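Lin2722 protein (PDB 3DS8) is of unknown function but belongs to the alpha/beta-hydrolase clan and is probably a hydrolytic enzyme. Local coordinates at residues Pro73-Trp76 against Ser77-Lys81; Thr155-Met158 against Asp159-Lys163; Ala116-Lys119 against Thr120-Thr123; His101-Gly104 against Gly105-Leu108; Ile162-Gln165 against Thr166-Ser169. All blocks are in the same frame, centred on the assembly; numbering follows the deposited sequence.

Contact 1: Pro73-Trp76 against Ser77-Lys81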
loop_
_atom_site.group_PDB
_atom_site.type_symbol
_atom_site.label_atom_id
_atom_site.label_comp_id
_atom_site.label_asym_id
_atom_site.label_seq_id
_atom_site.Cartn_x
_atom_site.Cartn_y
_atom_site.Cartn_z
ATOM N N PRO A 73 -8.546 -2.141 -8.908
ATOM C CA PRO A 73 -7.342 -1.444 -8.492
ATOM C C PRO A 73 -6.612 -0.793 -9.661
ATOM O O PRO A 73 -5.954 0.237 -9.452
ATOM C CB PRO A 73 -6.510 -2.508 -7.817
ATOM C CG PRO A 73 -7.079 -3.791 -8.163
ATOM C CD PRO A 73 -8.509 -3.583 -8.597
ATOM N N ASP A 74 -6.704 -1.362 -10.870
ATOM C CA ASP A 74 -6.049 -0.689 -11.992
ATOM C C ASP A 74 -6.783 0.570 -12.419
ATOM O O ASP A 74 -6.131 1.557 -12.817
ATOM C CB ASP A 74 -5.695 -1.635 -13.159
ATOM C CG ASP A 74 -6.850 -2.331 -13.757
ATOM O OD1 ASP A 74 -7.856 -2.577 -13.081
ATOM O OD2 ASP A 74 -6.699 -2.729 -14.943
ATOM N N ASP A 75 -8.116 0.609 -12.280
ATOM C CA ASP A 75 -8.832 1.891 -12.461
ATOM C C ASP A 75 -8.438 2.926 -11.384
ATOM O O ASP A 75 -8.167 4.123 -11.702
ATOM C CB ASP A 75 -10.323 1.694 -12.460
ATOM C CG ASP A 75 -10.832 1.160 -13.813
ATOM O OD1 ASP A 75 -10.117 1.250 -14.817
ATOM O OD2 ASP A 75 -11.920 0.651 -13.857
ATOM N N TRP A 76 -8.361 2.466 -10.150
ATOM C CA TRP A 76 -7.882 3.335 -9.065
ATOM C C TRP A 76 -6.489 3.920 -9.381
ATOM O O TRP A 76 -6.247 5.116 -9.186
ATOM C CB TRP A 76 -7.846 2.586 -7.736
ATOM C CG TRP A 76 -9.160 2.501 -7.050
ATOM C CD1 TRP A 76 -10.390 2.801 -7.536
ATOM C CD2 TRP A 76 -9.349 2.058 -5.714
ATOM N NE1 TRP A 76 -11.361 2.560 -6.571
ATOM C CE2 TRP A 76 -10.734 2.109 -5.436
ATOM C CE3 TRP A 76 -8.464 1.653 -4.706
ATOM C CZ2 TRP A 76 -11.268 1.727 -4.194
ATOM C CZ3 TRP A 76 -8.994 1.293 -3.463
ATOM C CH2 TRP A 76 -10.382 1.312 -3.232
ATOM N N SER A 77 -5.569 3.079 -9.816
ATOM C CA SER A 77 -4.216 3.551 -10.134
ATOM C C SER A 77 -4.203 4.649 -11.183
ATOM O O SER A 77 -3.455 5.625 -11.055
ATOM C CB SER A 77 -3.372 2.394 -10.586
ATOM O OG SER A 77 -2.049 2.794 -10.885
ATOM N N LYS A 78 -4.990 4.475 -12.257
ATOM C CA LYS A 78 -5.130 5.511 -13.302
ATOM C C LYS A 78 -5.691 6.814 -12.752
ATOM O O LYS A 78 -5.193 7.888 -13.074
ATOM C CB LYS A 78 -6.041 5.014 -14.426
ATOM C CG LYS A 78 -5.463 3.864 -15.210
ATOM C CD LYS A 78 -6.403 3.476 -16.353
ATOM C CE LYS A 78 -6.219 2.033 -16.750
ATOM N NZ LYS A 78 -4.763 1.699 -16.974
ATOM N N TRP A 79 -6.703 6.721 -11.890
ATOM C CA TRP A 79 -7.288 7.917 -11.274
ATOM C C TRP A 79 -6.333 8.579 -10.267
ATOM O O TRP A 79 -6.251 9.817 -10.186
ATOM C CB TRP A 79 -8.628 7.599 -10.627
ATOM C CG TRP A 79 -9.606 7.043 -11.575
ATOM C CD1 TRP A 79 -9.675 7.259 -12.927
ATOM C CD2 TRP A 79 -10.680 6.166 -11.251
ATOM N NE1 TRP A 79 -10.722 6.522 -13.474
ATOM C CE2 TRP A 79 -11.354 5.851 -12.458
ATOM C CE3 TRP A 79 -11.138 5.606 -10.070
ATOM C CZ2 TRP A 79 -12.477 5.012 -12.489
ATOM C CZ3 TRP A 79 -12.244 4.752 -10.107
ATOM C CH2 TRP A 79 -12.915 4.496 -11.291
ATOM N N LEU A 80 -5.609 7.754 -9.523
ATOM C CA LEU A 80 -4.575 8.246 -8.614
ATOM C C LEU A 80 -3.507 9.032 -9.375
ATOM O O LEU A 80 -3.119 10.117 -8.934
ATOM C CB LEU A 80 -3.951 7.078 -7.856
ATOM C CG LEU A 80 -2.816 7.365 -6.872
ATOM C CD1 LEU A 80 -3.335 8.278 -5.769
ATOM C CD2 LEU A 80 -2.295 6.054 -6.310
ATOM N N LYS A 81 -3.037 8.499 -10.504
ATOM C CA LYS A 81 -2.060 9.213 -11.348
ATOM C C LYS A 81 -2.542 10.607 -11.726
ATOM O O LYS A 81 -1.819 11.575 -11.630
ATOM C CB LYS A 81 -1.750 8.414 -12.635
ATOM C CG LYS A 81 -1.236 9.215 -13.877
ATOM C CD LYS A 81 0.219 9.306 -13.861
ATOM C CE LYS A 81 0.809 9.750 -15.212
ATOM N NZ LYS A 81 -0.057 10.399 -16.255
HETATM O O HOH W 1 -3.819 0.784 -14.556
#

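Contact 2: Thr155-Met158 against Asp159-Lys163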
loop_
_atom_site.group_PDB
_atom_site.type_symbol
_atom_site.label_atom_id
_atom_site.label_comp_id
_atom_site.label_asym_id
_atom_site.label_seq_id
_atom_site.Cartn_x
_atom_site.Cartn_y
_atom_site.Cartn_z
ATOM N N THR A 155 -3.325 -15.639 -11.048
ATOM C CA THR A 155 -4.362 -14.884 -11.706
ATOM C C THR A 155 -3.785 -13.891 -12.744
ATOM O O THR A 155 -2.586 -13.617 -12.732
ATOM C CB THR A 155 -5.145 -14.081 -10.666
ATOM O OG1 THR A 155 -4.238 -13.163 -10.034
ATOM C CG2 THR A 155 -5.782 -15.017 -9.614
ATOM N N PRO A 156 -4.634 -13.374 -13.659
ATOM C CA PRO A 156 -4.229 -12.321 -14.581
ATOM C C PRO A 156 -3.596 -11.107 -13.906
ATOM O O PRO A 156 -2.633 -10.542 -14.432
ATOM C CB PRO A 156 -5.538 -11.958 -15.293
ATOM C CG PRO A 156 -6.301 -13.247 -15.309
ATOM C CD PRO A 156 -6.002 -13.857 -13.966
ATOM N N GLN A 157 -4.097 -10.721 -12.736
ATOM C CA GLN A 157 -3.487 -9.615 -12.017
ATOM C C GLN A 157 -2.043 -9.949 -11.616
ATOM O O GLN A 157 -1.124 -9.143 -11.840
ATOM C CB GLN A 157 -4.336 -9.255 -10.787
ATOM C CG GLN A 157 -3.716 -8.207 -9.889
ATOM C CD GLN A 157 -4.651 -7.855 -8.744
ATOM O OE1 GLN A 157 -5.586 -7.068 -8.905
ATOM N NE2 GLN A 157 -4.445 -8.502 -7.601
HETATM N N MSE A 158 -1.839 -11.130 -11.020
HETATM C CA MSE A 158 -0.487 -11.567 -10.690
HETATM C C MSE A 158 0.372 -11.648 -11.914
HETATM O O MSE A 158 1.546 -11.333 -11.864
HETATM C CB MSE A 158 -0.442 -12.943 -10.025
HETATM C CG MSE A 158 -0.658 -12.977 -8.623
HETATM SE SE MSE A 158 0.678 -11.923 -7.635
HETATM C CE MSE A 158 2.387 -12.894 -7.784
ATOM N N ASP A 159 -0.172 -12.128 -13.038
ATOM C CA ASP A 159 0.619 -12.213 -14.257
ATOM C C ASP A 159 1.147 -10.816 -14.646
ATOM O O ASP A 159 2.284 -10.673 -15.092
ATOM C CB ASP A 159 -0.221 -12.794 -15.432
ATOM C CG ASP A 159 -0.571 -14.283 -15.271
ATOM O OD1 ASP A 159 0.082 -15.026 -14.504
ATOM O OD2 ASP A 159 -1.514 -14.712 -15.982
ATOM N N TYR A 160 0.300 -9.798 -14.505
ATOM C CA TYR A 160 0.668 -8.432 -14.837
ATOM C C TYR A 160 1.805 -7.965 -13.918
ATOM O O TYR A 160 2.794 -7.425 -14.383
ATOM C CB TYR A 160 -0.545 -7.482 -14.673
ATOM C CG TYR A 160 -0.245 -6.046 -15.091
ATOM C CD1 TYR A 160 -0.604 -5.589 -16.351
ATOM C CD2 TYR A 160 0.362 -5.155 -14.214
ATOM C CE1 TYR A 160 -0.324 -4.287 -16.737
ATOM C CE2 TYR A 160 0.645 -3.874 -14.589
ATOM C CZ TYR A 160 0.295 -3.444 -15.846
ATOM O OH TYR A 160 0.555 -2.150 -16.253
ATOM N N PHE A 161 1.621 -8.161 -12.623
ATOM C CA PHE A 161 2.622 -7.727 -11.617
ATOM C C PHE A 161 3.986 -8.382 -11.870
ATOM O O PHE A 161 5.035 -7.729 -11.796
ATOM C CB PHE A 161 2.163 -8.035 -10.189
ATOM C CG PHE A 161 0.989 -7.209 -9.698
ATOM C CD1 PHE A 161 0.760 -5.907 -10.138
ATOM C CD2 PHE A 161 0.119 -7.764 -8.787
ATOM C CE1 PHE A 161 -0.307 -5.158 -9.655
ATOM C CE2 PHE A 161 -0.967 -7.014 -8.243
ATOM C CZ PHE A 161 -1.190 -5.723 -8.687
ATOM N N ILE A 162 3.966 -9.665 -12.187
ATOM C CA ILE A 162 5.195 -10.385 -12.545
ATOM C C ILE A 162 5.835 -9.870 -13.817
ATOM O O ILE A 162 7.053 -9.627 -13.846
ATOM C CB ILE A 162 4.935 -11.905 -12.649
ATOM C CG1 ILE A 162 4.642 -12.458 -11.252
ATOM C CG2 ILE A 162 6.167 -12.615 -13.297
ATOM C CD1 ILE A 162 4.029 -13.852 -11.196
ATOM N N LYS A 163 5.032 -9.691 -14.855
ATOM C CA LYS A 163 5.514 -9.198 -16.146
ATOM C C LYS A 163 6.172 -7.829 -16.017
ATOM O O LYS A 163 7.210 -7.569 -16.624
ATOM C CB LYS A 163 4.358 -9.151 -17.163
ATOM C CG LYS A 163 4.693 -8.531 -18.514
ATOM C CD LYS A 163 3.557 -8.709 -19.504
ATOM C CE LYS A 163 3.840 -8.103 -20.870
ATOM N NZ LYS A 163 3.342 -6.720 -20.971
#

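Contact 3: Ala116-Lys119 against Thr120-Thr123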
loop_
_atom_site.group_PDB
_atom_site.type_symbol
_atom_site.label_atom_id
_atom_site.label_comp_id
_atom_site.label_asym_id
_atom_site.label_seq_id
_atom_site.Cartn_x
_atom_site.Cartn_y
_atom_site.Cartn_z
ATOM N N ALA A 116 6.774 4.680 -12.478
ATOM C CA ALA A 116 8.104 4.943 -11.885
ATOM C C ALA A 116 8.957 5.965 -12.686
ATOM O O ALA A 116 9.671 6.789 -12.090
ATOM C CB ALA A 116 8.866 3.613 -11.696
ATOM N N GLY A 117 8.880 5.933 -14.013
ATOM C CA GLY A 117 9.662 6.862 -14.846
ATOM C C GLY A 117 9.047 8.243 -15.105
ATOM O O GLY A 117 9.625 9.080 -15.806
ATOM N N ASP A 118 7.878 8.495 -14.539
ATOM C CA ASP A 118 7.053 9.614 -14.981
ATOM C C ASP A 118 7.307 10.804 -14.069
ATOM O O ASP A 118 6.868 10.803 -12.931
ATOM C CB ASP A 118 5.570 9.206 -14.968
ATOM C CG ASP A 118 4.678 10.235 -15.614
ATOM O OD1 ASP A 118 5.039 11.443 -15.590
ATOM O OD2 ASP A 118 3.624 9.840 -16.173
ATOM N N LYS A 119 8.000 11.820 -14.600
ATOM C CA LYS A 119 8.381 13.007 -13.836
ATOM C C LYS A 119 7.212 13.938 -13.501
ATOM O O LYS A 119 7.373 14.855 -12.722
ATOM C CB LYS A 119 9.478 13.784 -14.579
ATOM C CG LYS A 119 10.808 13.029 -14.618
ATOM C CD LYS A 119 11.746 13.598 -15.654
ATOM C CE LYS A 119 13.025 12.744 -15.777
ATOM N NZ LYS A 119 13.646 12.899 -17.117
ATOM N N THR A 120 6.034 13.707 -14.074
ATOM C CA THR A 120 4.867 14.540 -13.749
ATOM C C THR A 120 4.132 14.092 -12.482
ATOM O O THR A 120 3.230 14.785 -12.015
ATOM C CB THR A 120 3.849 14.572 -14.897
ATOM O OG1 THR A 120 3.230 13.276 -15.019
ATOM C CG2 THR A 120 4.531 15.038 -16.196
ATOM N N VAL A 121 4.487 12.925 -11.934
ATOM C CA VAL A 121 3.918 12.521 -10.642
ATOM C C VAL A 121 5.030 12.152 -9.649
ATOM O O VAL A 121 6.129 11.816 -10.076
ATOM C CB VAL A 121 2.927 11.324 -10.798
ATOM C CG1 VAL A 121 1.786 11.679 -11.762
ATOM C CG2 VAL A 121 3.664 10.067 -11.267
ATOM N N PRO A 122 4.730 12.187 -8.336
ATOM C CA PRO A 122 5.781 11.805 -7.393
ATOM C C PRO A 122 6.152 10.325 -7.526
ATOM O O PRO A 122 5.296 9.466 -7.759
ATOM C CB PRO A 122 5.173 12.132 -6.046
ATOM C CG PRO A 122 4.004 13.058 -6.355
ATOM C CD PRO A 122 3.495 12.533 -7.619
ATOM N N THR A 123 7.425 10.023 -7.378
ATOM C CA THR A 123 7.867 8.640 -7.456
ATOM C C THR A 123 7.493 7.978 -6.113
ATOM O O THR A 123 7.753 8.555 -5.056
ATOM C CB THR A 123 9.388 8.525 -7.594
ATOM O OG1 THR A 123 9.998 9.156 -6.478
ATOM C CG2 THR A 123 9.885 9.200 -8.782
#

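Contact 4: His101-Gly104 against Gly105-Leu108. With SO4 (sulfate ion), chain B.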
loop_
_atom_site.group_PDB
_atom_site.type_symbol
_atom_site.label_atom_id
_atom_site.label_comp_id
_atom_site.label_asym_id
_atom_site.label_seq_id
_atom_site.Cartn_x
_atom_site.Cartn_y
_atom_site.Cartn_z
ATOM N N HIS A 101 -4.807 -0.041 2.320
ATOM C CA HIS A 101 -5.526 -1.187 2.858
ATOM C C HIS A 101 -6.154 -1.923 1.682
ATOM O O HIS A 101 -6.896 -1.309 0.898
ATOM C CB HIS A 101 -6.575 -0.670 3.832
ATOM C CG HIS A 101 -7.449 -1.710 4.450
ATOM N ND1 HIS A 101 -7.016 -2.966 4.833
ATOM C CD2 HIS A 101 -8.763 -1.641 4.792
ATOM C CE1 HIS A 101 -8.040 -3.623 5.364
ATOM N NE2 HIS A 101 -9.104 -2.843 5.354
ATOM N N SER A 102 -5.877 -3.213 1.592
ATOM C CA SER A 102 -6.515 -4.133 0.661
ATOM C C SER A 102 -6.425 -3.647 -0.791
ATOM O O SER A 102 -5.323 -3.517 -1.301
ATOM C CB SER A 102 -7.934 -4.491 1.145
ATOM O OG SER A 102 -8.340 -5.694 0.465
ATOM N N ASN A 103 -7.555 -3.349 -1.450
ATOM C CA ASN A 103 -7.523 -2.793 -2.815
ATOM C C ASN A 103 -6.607 -1.579 -2.963
ATOM O O ASN A 103 -6.004 -1.355 -4.025
ATOM C CB ASN A 103 -8.953 -2.432 -3.296
ATOM C CG ASN A 103 -9.089 -2.449 -4.805
ATOM O OD1 ASN A 103 -8.741 -3.463 -5.432
ATOM N ND2 ASN A 103 -9.621 -1.347 -5.417
ATOM N N GLY A 104 -6.506 -0.790 -1.914
ATOM C CA GLY A 104 -5.614 0.389 -1.923
ATOM C C GLY A 104 -4.172 0.057 -2.096
ATOM O O GLY A 104 -3.427 0.776 -2.793
ATOM N N GLY A 105 -3.737 -1.018 -1.452
ATOM C CA GLY A 105 -2.371 -1.540 -1.694
ATOM C C GLY A 105 -2.141 -2.046 -3.109
ATOM O O GLY A 105 -1.057 -1.852 -3.666
ATOM N N LEU A 106 -3.159 -2.642 -3.734
ATOM C CA LEU A 106 -3.075 -3.055 -5.133
ATOM C C LEU A 106 -2.953 -1.848 -6.082
ATOM O O LEU A 106 -2.178 -1.864 -7.008
ATOM C CB LEU A 106 -4.236 -3.941 -5.542
ATOM C CG LEU A 106 -4.467 -5.229 -4.738
ATOM C CD1 LEU A 106 -5.716 -5.973 -5.209
ATOM C CD2 LEU A 106 -3.185 -6.057 -4.812
ATOM N N ALA A 107 -3.731 -0.808 -5.821
ATOM C CA ALA A 107 -3.641 0.434 -6.597
ATOM C C ALA A 107 -2.238 1.038 -6.531
ATOM O O ALA A 107 -1.656 1.431 -7.568
ATOM C CB ALA A 107 -4.717 1.444 -6.106
ATOM N N LEU A 108 -1.636 1.044 -5.346
ATOM C CA LEU A 108 -0.268 1.510 -5.229
ATOM C C LEU A 108 0.725 0.658 -6.018
ATOM O O LEU A 108 1.750 1.163 -6.445
ATOM C CB LEU A 108 0.143 1.595 -3.761
ATOM C CG LEU A 108 -0.502 2.683 -2.892
ATOM C CD1 LEU A 108 -0.183 2.473 -1.404
ATOM C CD2 LEU A 108 -0.072 4.084 -3.377
HETATM S S SO4 B . -10.752 -5.209 -0.908
HETATM O O1 SO4 B . -9.642 -6.082 -1.352
HETATM O O2 SO4 B . -11.178 -5.551 0.436
HETATM O O3 SO4 B . -10.331 -3.803 -0.873
HETATM O O4 SO4 B . -11.885 -5.407 -1.861
#

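Contact 5: Ile162-Gln165 against Thr166-Ser169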
loop_
_atom_site.group_PDB
_atom_site.type_symbol
_atom_site.label_atom_id
_atom_site.label_comp_id
_atom_site.label_asym_id
_atom_site.label_seq_id
_atom_site.Cartn_x
_atom_site.Cartn_y
_atom_site.Cartn_z
ATOM N N ILE A 162 3.966 -9.665 -12.187
ATOM C CA ILE A 162 5.195 -10.385 -12.545
ATOM C C ILE A 162 5.835 -9.870 -13.817
ATOM O O ILE A 162 7.053 -9.627 -13.846
ATOM C CB ILE A 162 4.935 -11.905 -12.649
ATOM C CG1 ILE A 162 4.642 -12.458 -11.252
ATOM C CG2 ILE A 162 6.167 -12.615 -13.297
ATOM C CD1 ILE A 162 4.029 -13.852 -11.196
ATOM N N LYS A 163 5.032 -9.691 -14.855
ATOM C CA LYS A 163 5.514 -9.198 -16.146
ATOM C C LYS A 163 6.172 -7.829 -16.017
ATOM O O LYS A 163 7.210 -7.569 -16.624
ATOM C CB LYS A 163 4.358 -9.151 -17.163
ATOM C CG LYS A 163 4.693 -8.531 -18.514
ATOM C CD LYS A 163 3.557 -8.709 -19.504
ATOM C CE LYS A 163 3.840 -8.103 -20.870
ATOM N NZ LYS A 163 3.342 -6.720 -20.971
ATOM N N ASN A 164 5.588 -6.972 -15.201
ATOM C CA ASN A 164 6.026 -5.584 -15.136
ATOM C C ASN A 164 6.905 -5.275 -13.943
ATOM O O ASN A 164 7.187 -4.120 -13.675
ATOM C CB ASN A 164 4.804 -4.686 -15.197
ATOM C CG ASN A 164 4.132 -4.742 -16.555
ATOM O OD1 ASN A 164 3.041 -5.311 -16.723
ATOM N ND2 ASN A 164 4.832 -4.252 -17.550
ATOM N N GLN A 165 7.369 -6.315 -13.249
ATOM C CA GLN A 165 8.188 -6.121 -12.053
ATOM C C GLN A 165 9.468 -5.324 -12.312
ATOM O O GLN A 165 9.928 -4.609 -11.416
ATOM C CB GLN A 165 8.526 -7.465 -11.419
ATOM C CG GLN A 165 9.513 -8.312 -12.177
ATOM C CD GLN A 165 9.620 -9.724 -11.588
ATOM O OE1 GLN A 165 8.932 -10.648 -12.017
ATOM N NE2 GLN A 165 10.469 -9.881 -10.609
ATOM N N THR A 166 10.003 -5.464 -13.525
ATOM C CA THR A 166 11.206 -4.759 -13.993
ATOM C C THR A 166 11.030 -3.230 -14.025
ATOM O O THR A 166 12.021 -2.478 -14.074
ATOM C CB THR A 166 11.616 -5.225 -15.457
ATOM O OG1 THR A 166 12.688 -4.429 -15.943
ATOM C CG2 THR A 166 10.463 -5.065 -16.471
ATOM N N GLU A 167 9.781 -2.773 -14.002
ATOM C CA GLU A 167 9.521 -1.357 -14.138
ATOM C C GLU A 167 9.548 -0.626 -12.802
ATOM O O GLU A 167 9.528 0.619 -12.803
ATOM C CB GLU A 167 8.165 -1.130 -14.813
ATOM C CG GLU A 167 8.041 -1.854 -16.131
ATOM C CD GLU A 167 9.081 -1.426 -17.127
ATOM O OE1 GLU A 167 9.166 -0.214 -17.386
ATOM O OE2 GLU A 167 9.830 -2.298 -17.629
ATOM N N VAL A 168 9.614 -1.345 -11.681
ATOM C CA VAL A 168 9.577 -0.624 -10.392
ATOM C C VAL A 168 10.858 0.166 -10.200
ATOM O O VAL A 168 11.909 -0.174 -10.752
ATOM C CB VAL A 168 9.281 -1.531 -9.150
ATOM C CG1 VAL A 168 8.031 -2.369 -9.398
ATOM C CG2 VAL A 168 10.457 -2.409 -8.824
ATOM N N SER A 169 10.743 1.268 -9.471
ATOM C CA SER A 169 11.877 2.047 -9.056
ATOM C C SER A 169 12.841 1.126 -8.311
ATOM O O SER A 169 12.439 0.368 -7.427
ATOM C CB SER A 169 11.457 3.188 -8.117
ATOM O OG SER A 169 12.594 3.849 -7.550
#

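Contact 1: Pro73-Trp76 against Ser77-Lys81
Asp-75 and Trp-79, one turn apart at the start of helix 73-91, meet with the CB of one over the ring of the other. Asp-75 CB lies 4.1 Å from the centroid of the Trp-79 six-membered ring and 17° off its normal, a CH-pi contact. Asp-75 O sits above the same face, nearer the five-membered side, while also accepting Trp-79 N at 3.0 Å. Trp-76 meets the next tryptophan rim to rim, its CD1 3.7 Å from Trp-79 CZ3, with the planes turned 43° from each other. Trp-76 itself is buried: its NE1 bonds to Gln-68 O and its ring stacks on Phe-66.

The other side is loose. Lys-78 passes its CG 3.4 Å from Asp-74 O, then bends at its last torsion (chi4 -50°). A water bridges its end, donating to Asp-74 O at 3.0 Å and accepting from Lys-78 NZ at 2.8 Å. The carboxylate of Asp-74 turns instead to Thr-72 OG1.

Lys-78 NZ thus has water-mediated backbone contact and no direct salt bridge to Asp-74 or Asp-75, whose negative charges probably suit the helix N-terminus, while the apolar tryptophan side is held by dispersion and aromatic contacts.

Contact 2: Thr155-Met158 against Asp159-Lys163
Thr-155 O accepts Asp-159 N at 2.9 Å, the first of five consecutive i to i+4 bonds that run through the short helix 156-163; the fifth, Lys-163 N to Asp-159 O, lies wholly in the second segment. Those of Phe-161 N to Gln-157 O and Ile-162 N to Met-158 O are nearly straight, the latter 3.0 Å long with an N-H...O angle of 168°. Thr-155 is the N-cap; its OG1 takes Met-158 N at 3.3 Å in a nearly linear bond.

Gln-157 and Phe-161 run side by side in the same direction. With CG anti to the backbone N (chi1 174°), the extended glutamine brings CG to 3.4 Å from Phe-161 CE2, and its amide plane is turned 35° from the ring. Gln-157 O lies over one face of that ring, toward the rim. The amide is held at its far end by Phe-134, whose O accepts from NE2. Met-158, present as selenomethionine, curls back through two bends, so that its CE packs 3.9 Å from Ile-162 CD1 while SE stays at a looser 4.4 Å from Phe-161 CD2. On the exposed side the Asp-159 carboxylate lies beside Thr-155 O without a hydrogen bond to it.

Gln-157 and Phe-161 face helix 103-114, touching Leu-106, Tyr-110, Thr-109 and Glu-113. Tyr-160 OH bonds to Asp-114 near the end of that same helix, and Phe-161 also meets the ring of Phe-202. At the cap, Thr-155 N is bound by Asn-135 of the loop following strand 123-130.

Contact 3: Ala116-Lys119 against Thr120-Thr123
The carboxylate of Asp-118 is gripped by Thr-120 through a single oxygen, and both donors reach it from the same face. Thr-120 N approaches Asp-118 OD1 on the anti side at 2.9 Å, 22° out of the carboxylate plane. Thr-120 OG1 donates to the same OD1 at a short 2.6 Å from well above the plane, tilted 38° from it. The other oxygen, OD2, lies 3.6 Å from Thr-120 OG1 and has a long, weak ion pair with Lys-81.

The torsions explain the double grip. Asp-118 swings CG opposite its own N (chi1 -171°), which sets OD1 ahead of the chain. Thr-120 in turn tucks OG1 between its backbone N and carbonyl carbon, leaving the hydroxyl and the N-H on one side. The bond from Thr-120 N makes an Asx turn, and it overlies the type I beta turn from Asp-118 to Val-121. The closing bond of that beta turn, Val-121 N to Asp-118 O, is weak at 3.3 Å, whereas Asp-118 OD1 takes two donors from Thr-120. Val-121 CG2 leans against the same carbonyl, 3.7 Å from Asp-118 O. Farther back, Thr-123 CG2 approaches Ala-116 O at 4.1 Å, where the two arms of the loop pass each other.

The loop joins helix 103-114 to strand 123-130. Thr-120 and Val-121 lean on Glu-85 of helix 73-91, and Lys-88 of that helix bonds to Lys-119 O. Thr-123 then enters the sheet, its backbone paired with Met-96 of strand 95-101 and Thr-94 just before it.

Contact 4: His101-Gly104 against Gly105-Leu108
Ser-102 O is shared by Gly-105 N and Leu-106 N, which hold it where helix 103-114 begins. Both bonds are weak: Gly-105 N is 3.0 Å from Ser-102 O but strongly bent, and Leu-106 N is 3.4 Å from it. Ser-132 OG supplies a further hydrogen bond to this oxygen. Regular helix bonding sets in just after, with Ala-107 N 2.9 Å from Asn-103 O and Leu-108 N 3.1 Å from Gly-104 O.

Side chains touch sparingly. Asn-103 and Leu-106 cross at about a right angle, with Asn-103 OD1 3.9 Å from Leu-106 CD1; Asn-103 ND2 has a weak bond to Ala-71 O. Leu-108 lays its CG 3.5 Å from Gly-104 O. Gly-104 and Gly-105 bring no side chain to the first turn, and Trp-76 of helix 73-91 packs closely against it.

At the N-terminus of the helix a sulfate ion, probably from the crystallisation liquor, accepts Asn-103 N through O3 at 2.9 Å, and is bonded also by Ser-12 OG and His-222 NE2. It crowds Ser-102 OG so closely that the relation of the two is doubtful.

Ser-102 has a strained backbone conformation with positive phi (54°, psi -116°) between strand 95-101 and the helix. With Gly-100 and Gly-104 this is consistent with the strand-turn-helix of a nucleophile elbow, GxSxG, and with His-222 and Asp-188 it fits the Ser-His-Asp triad of alpha/beta hydrolases. The sulfate on Asn-103 N may mark an oxyanion site, as in relatives where the residue after the nucleophile donates its N-H.

Contact 5: Ile162-Gln165 against Thr166-Ser169
Asn-164 O and Glu-167 N form the central bond, 2.9 Å long and fairly straight at 161°. A second bond one residue on, Val-168 N to Gln-165 O at 3.3 Å, is straighter still. Both span three residues, and in both the donor comes from above the carbonyl plane.

Side chains close round the same two oxygens. Glu-167 CG, opposite its own carbonyl carbon and beside the backbone N (chi1 -54°), lies 3.4 Å from Asn-164 O; the bend at the next torsion turns only the carboxylate. Val-168 straddles the other carbonyl with both methyls, CG2 being 3.4 Å from Gln-165 O. Gln-165 CG, placed between its own N and carbonyl carbon (chi1 71°), starts the extended chain away from the turn.

Outward, the glutamine amide has a weak bond from NE2 to Ser-206 OG, and its chain touches Phe-202. Glu-113 of helix 103-114 touches Asn-164, Gln-165 and Val-168.

Helix 156-163 ends here: Asn-164 leaves helical angles, and the chain tightens into a short 3-10 turn. The arrangement is a helix C-terminus followed by a 3-10 turn, on the connection from helix 156-163 to strand 173-180 of the alpha/beta-hydrolase sheet.

In the fold
Contact 4 holds the probable catalytic elbow and its sulfate; contacts 1 and 2 touch it, whereas contacts 5 and 3 do not, with centres about 17 and 19 Å away. Contact 1, about 10 Å away between centres, places Trp-76 CE3 3.3 Å from Asn-103 ND2, and the Trp-76 side chain lies about 6 Å from the sulfate. Contact 2, centred about 15 Å from contact 4, packs Gln-157 NE2 3.7 Å from Leu-106 CD1 and also reaches contact 1 through Pro-73. Contact 5 shares Ile-162 and Lys-163 with contact 2 and carries the chain past that helix's end. Contact 3 joins contact 1 through Lys-81 and contact 5 where Ala-116 CB meets Glu-167 O at 3.3 Å.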